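Local coordinates for aminopentol aminotransferase (Sphingopyxis macrogoltabida, PDB 6HBS), which catalyses the pyridoxal-phosphate-dependent transfer of the amino group of hydrolysed fumonisin B1 (aminopentol) to pyruvate, giving the 2-keto product and L-alanine, at the interface of chains A and B. Coordinates in Å, arbitrary orientation; residue numbers count along the deposited sequence, not the author numbering. Chains: chain A/B, Aminopentol aminotransferase.

Contacts 1 and 2 are neighbouring stretches of one two-fold interface, the centres of their C-alpha atoms about 9 Å apart. They share A:Met88 and B:Phe39, and both lay a loop of chain A along strand 39-43 of chain B. In contact 1 the loop after helix 72-82 meets B:Ala42 in that strand, with B:Arg70 from another loop alongside; in contact 2 the segment before helix 94-105 bonds to the strand's first residue, B:Phe39. The strand is thus held by backbone bonds near both ends, and symmetry repeats the arrangement with the chains exchanged, as suits a class-III aminotransferase dimer.

Contact 1: the interface of chains A and B. Residues chain A 82-85, 88; chain B 39-42, 70.
A:Leu84 packs its branched tip against the guanidinium ends of B:Arg40 and B:Arg41, on strand 39-43 of the partner in this class-III (fold-type I) aminotransferase dimer. A:Leu84 has 103 Å² of its surface hidden by chain B. Its CG stands anti to its own carbonyl carbon (chi1 -62°), and its two methyls divide between the arginines: CD1 lies 3.5 Å from NH1 of B:Arg40, and CD2 lies 3.5 Å from NH1 of B:Arg41. The B:Arg41 chain, bent at chi3 (96°), crosses the leucine at an angle and puts its guanidinium end beside CD2. These are packing contacts on an aliphatic tip; the two like-charged ends lie close together, NH2 of B:Arg40 3.0 Å from NH2 of B:Arg41, which would be unfavourable unless other groups offset it. Next to them the A:Met88 thioether meets the methyl of B:Ala42, SD to CB 3.8 Å, and its CG touches the same methyl.

Outward from this, the backbone takes over. The amide N of B:Ala42 donates to the carbonyl O of A:Leu84 at 2.9 Å, with 161° at the hydrogen; the donor is tilted out of the carbonyl plane. That oxygen also meets water 1, which further contacts the carbonyl oxygens of A:Leu83 and B:Ala42 and NH1 of B:Arg70, so one water ties both backbones to the arginine.

B:Arg70 lies at the polar rim. Its guanidinium lies across the A:Leu83 carbonyl, whose O sits 3.0 Å above the plane, toward the rim of the group. NH1 is 3.2 Å from this O, but its N-H points away and makes no hydrogen bond there; the proximity may still be favourable electrostatically. NH2 rests 3.8 Å from CD2 of A:Leu83, while CD passes close to the A:Arg82 carbonyl at the helix end. An alanine here removes NH1 and the guanidinium face, so water 1 would probably be held less firmly and a gap would open over the A:Leu83 carbonyl.

Contact 2: the interface of chains A and B. Residues chain A 88, 90-93, 95; chain B 37-39.
B:Phe39 and A:Pro91 meet at the tight part of the contact, where two backbones run side by side as a parallel beta bridge pairing A:Ser92 with B:Phe39. The amide N of B:Phe39 donates to the carbonyl O of A:Pro91 at 3.0 Å, and the A:Glu93 N returns a bond to the B:Phe39 O at 2.9 Å. Both donors lie in the plane of the carbonyl they address, and the angles at hydrogen, 153° and 162°, are fairly straight. The CD1-CE1 edge of the B:Phe39 ring leans on the A:Gly90 CA, CD1 at 3.6 Å, with the CA somewhat out of the ring plane, a close approach made where chain A carries no side chain. The A:Pro91 O lies in the plane of this ring, at its edge.

With CG anti to its carbonyl carbon (chi1 -67°), B:Phe38 sends its ring across the proline at an angle, CE1 3.9 Å from the A:Pro91 CG and CD1 3.6 Å from the A:Ser92 O. One face of this ring is backed within its own chain by CG of B:Gln37. The loose part begins beyond it, at A:Met95, which loses merely 4 Å² of surface to the partner, and whose nearest approach, CB to CE1 of B:Phe38, is 4.5 Å. Through the paired backbone bonds, the site fixes the segment before helix 94-105 against the start of the partner's strand 39-43, and so likely contributes to holding the dimer together.

Contact 1: the interface of chains A and B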
# COMPACT_ATOMS: atom_id res chain seq x y z
N ARG A 82 -0.84 13.71 14.43
CA ARG A 82 0.55 13.31 14.57
C ARG A 82 1.04 13.47 16.03
O ARG A 82 1.88 12.68 16.50
CB ARG A 82 1.41 14.08 13.59
CG ARG A 82 2.76 13.44 13.30
CD ARG A 82 3.49 14.18 12.18
NE ARG A 82 2.69 14.29 10.97
CZ ARG A 82 2.19 15.42 10.47
NH1 ARG A 82 2.32 16.54 11.14
NH2 ARG A 82 1.56 15.41 9.30
N LEU A 83 0.49 14.44 16.76
CA LEU A 83 0.84 14.64 18.18
C LEU A 83 0.31 13.49 19.03
O LEU A 83 0.78 13.31 20.17
CB LEU A 83 0.27 15.96 18.70
CG LEU A 83 0.90 17.23 18.14
CD1 LEU A 83 0.23 18.46 18.72
CD2 LEU A 83 2.39 17.26 18.40
N LEU A 84 -0.75 12.81 18.57
CA LEU A 84 -1.38 11.75 19.30
C LEU A 84 -0.69 10.42 18.97
O LEU A 84 -0.04 9.85 19.84
CB LEU A 84 -2.88 11.71 19.02
CG LEU A 84 -3.61 12.97 19.45
CD1 LEU A 84 -5.06 12.96 18.95
CD2 LEU A 84 -3.56 13.12 20.96
N GLY A 85 -0.81 9.98 17.70
CA GLY A 85 -0.23 8.73 17.25
C GLY A 85 -0.63 8.42 15.82
O GLY A 85 -1.62 8.95 15.32
N MET A 88 0.17 2.41 15.23
CA MET A 88 0.14 1.95 16.63
C MET A 88 -0.30 0.47 16.67
O MET A 88 -0.68 -0.13 15.63
CB MET A 88 -0.82 2.84 17.43
CG MET A 88 -0.49 4.31 17.38
SD MET A 88 -1.63 5.23 18.46
CE MET A 88 -3.10 5.32 17.44
N PHE B 39 -7.18 2.85 20.17
CA PHE B 39 -6.18 3.61 20.94
C PHE B 39 -6.35 5.11 20.70
O PHE B 39 -7.04 5.55 19.73
CB PHE B 39 -4.78 3.10 20.60
CG PHE B 39 -4.56 1.68 21.06
CD1 PHE B 39 -5.01 0.62 20.29
CD2 PHE B 39 -3.98 1.41 22.29
CE1 PHE B 39 -4.83 -0.68 20.72
CE2 PHE B 39 -3.81 0.10 22.72
CZ PHE B 39 -4.25 -0.94 21.94
N ARG B 40 -5.74 5.89 21.60
CA ARG B 40 -5.75 7.33 21.57
C ARG B 40 -4.37 7.88 21.18
O ARG B 40 -4.27 8.79 20.32
CB ARG B 40 -6.24 7.85 22.93
CG ARG B 40 -6.23 9.36 23.07
CD ARG B 40 -7.59 10.00 22.94
NE ARG B 40 -7.45 11.35 23.47
CZ ARG B 40 -7.19 12.46 22.76
NH1 ARG B 40 -7.48 12.53 21.47
NH2 ARG B 40 -6.65 13.50 23.36
N ARG B 41 -3.28 7.39 21.80
CA ARG B 41 -2.00 8.01 21.59
C ARG B 41 -0.87 7.01 21.83
O ARG B 41 -1.05 5.93 22.38
CB ARG B 41 -1.86 9.27 22.46
CG ARG B 41 -1.90 9.03 23.96
CD ARG B 41 -1.62 10.26 24.82
NE ARG B 41 -2.83 10.92 25.26
CZ ARG B 41 -3.19 12.15 24.86
NH1 ARG B 41 -2.30 12.93 24.25
NH2 ARG B 41 -4.41 12.60 25.06
N ALA B 42 0.32 7.40 21.38
CA ALA B 42 1.49 6.62 21.51
C ALA B 42 2.72 7.52 21.63
O ALA B 42 2.84 8.54 20.95
CB ALA B 42 1.62 5.72 20.31
N ARG B 70 6.92 8.62 17.73
CA ARG B 70 7.15 10.08 17.64
C ARG B 70 8.59 10.41 17.99
O ARG B 70 8.89 11.43 18.66
CB ARG B 70 6.18 10.86 18.53
CG ARG B 70 4.72 10.73 18.12
CD ARG B 70 3.75 11.50 19.02
NE ARG B 70 4.14 12.90 19.12
CZ ARG B 70 4.20 13.62 20.25
NH1 ARG B 70 3.72 13.16 21.39
NH2 ARG B 70 4.72 14.83 20.20
O HOH W 1 1.72 11.01 21.71

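Contact 2: the interface of chains A and B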
# COMPACT_ATOMS: atom_id res chain seq x y z
N MET A 88 0.17 2.41 15.23
CA MET A 88 0.14 1.95 16.63
C MET A 88 -0.30 0.47 16.67
O MET A 88 -0.68 -0.13 15.63
CB MET A 88 -0.82 2.84 17.43
CG MET A 88 -0.49 4.31 17.38
SD MET A 88 -1.63 5.23 18.46
CE MET A 88 -3.10 5.32 17.44
N GLY A 90 -2.84 -0.89 17.68
CA GLY A 90 -4.20 -0.95 17.15
C GLY A 90 -4.55 0.35 16.44
O GLY A 90 -3.83 1.36 16.54
N PRO A 91 -5.68 0.39 15.70
CA PRO A 91 -6.10 1.64 15.08
C PRO A 91 -6.41 2.67 16.16
O PRO A 91 -6.78 2.29 17.28
CB PRO A 91 -7.38 1.25 14.33
CG PRO A 91 -7.84 -0.03 14.98
CD PRO A 91 -6.57 -0.73 15.41
N SER A 92 -6.34 3.93 15.79
CA SER A 92 -6.95 5.02 16.55
C SER A 92 -8.47 4.88 16.56
O SER A 92 -9.08 4.37 15.59
CB SER A 92 -6.56 6.35 16.01
OG SER A 92 -7.32 7.38 16.65
N GLU A 93 -9.08 5.33 17.66
CA GLU A 93 -10.51 5.59 17.73
C GLU A 93 -11.02 6.35 16.49
O GLU A 93 -12.17 6.19 16.14
CB GLU A 93 -10.85 6.39 18.99
CG GLU A 93 -10.18 7.75 19.07
CD GLU A 93 -10.38 8.49 20.39
OE1 GLU A 93 -10.94 7.89 21.33
OE2 GLU A 93 -9.98 9.63 20.46
N MET A 95 -10.53 5.94 13.44
CA MET A 95 -10.96 4.97 12.42
C MET A 95 -12.48 4.84 12.39
O MET A 95 -13.09 4.78 11.30
CB MET A 95 -10.33 3.59 12.61
CG MET A 95 -10.62 2.64 11.45
SD MET A 95 -9.87 1.02 11.71
CE MET A 95 -10.36 0.19 10.20
N GLN B 37 -9.31 -2.52 21.51
CA GLN B 37 -9.21 -2.52 20.03
C GLN B 37 -8.70 -1.16 19.55
O GLN B 37 -7.90 -1.09 18.62
CB GLN B 37 -10.57 -2.83 19.40
CG GLN B 37 -10.56 -2.88 17.87
CD GLN B 37 -9.69 -3.97 17.27
OE1 GLN B 37 -10.18 -5.05 16.92
NE2 GLN B 37 -8.41 -3.66 17.11
N PHE B 38 -9.16 -0.09 20.21
CA PHE B 38 -8.98 1.26 19.74
C PHE B 38 -8.09 2.05 20.73
O PHE B 38 -8.27 1.95 21.95
CB PHE B 38 -10.34 1.93 19.51
CG PHE B 38 -11.11 1.31 18.38
CD1 PHE B 38 -10.76 1.55 17.05
CD2 PHE B 38 -12.19 0.47 18.64
CE1 PHE B 38 -11.43 0.90 16.02
CE2 PHE B 38 -12.88 -0.14 17.61
CZ PHE B 38 -12.50 0.08 16.31
N PHE B 39 -7.18 2.85 20.17
CA PHE B 39 -6.18 3.61 20.94
C PHE B 39 -6.35 5.11 20.70
O PHE B 39 -7.04 5.55 19.73
CB PHE B 39 -4.78 3.10 20.60
CG PHE B 39 -4.56 1.68 21.06
CD1 PHE B 39 -5.01 0.62 20.29
CD2 PHE B 39 -3.98 1.41 22.29
CE1 PHE B 39 -4.83 -0.68 20.72
CE2 PHE B 39 -3.81 0.10 22.72
CZ PHE B 39 -4.25 -0.94 21.94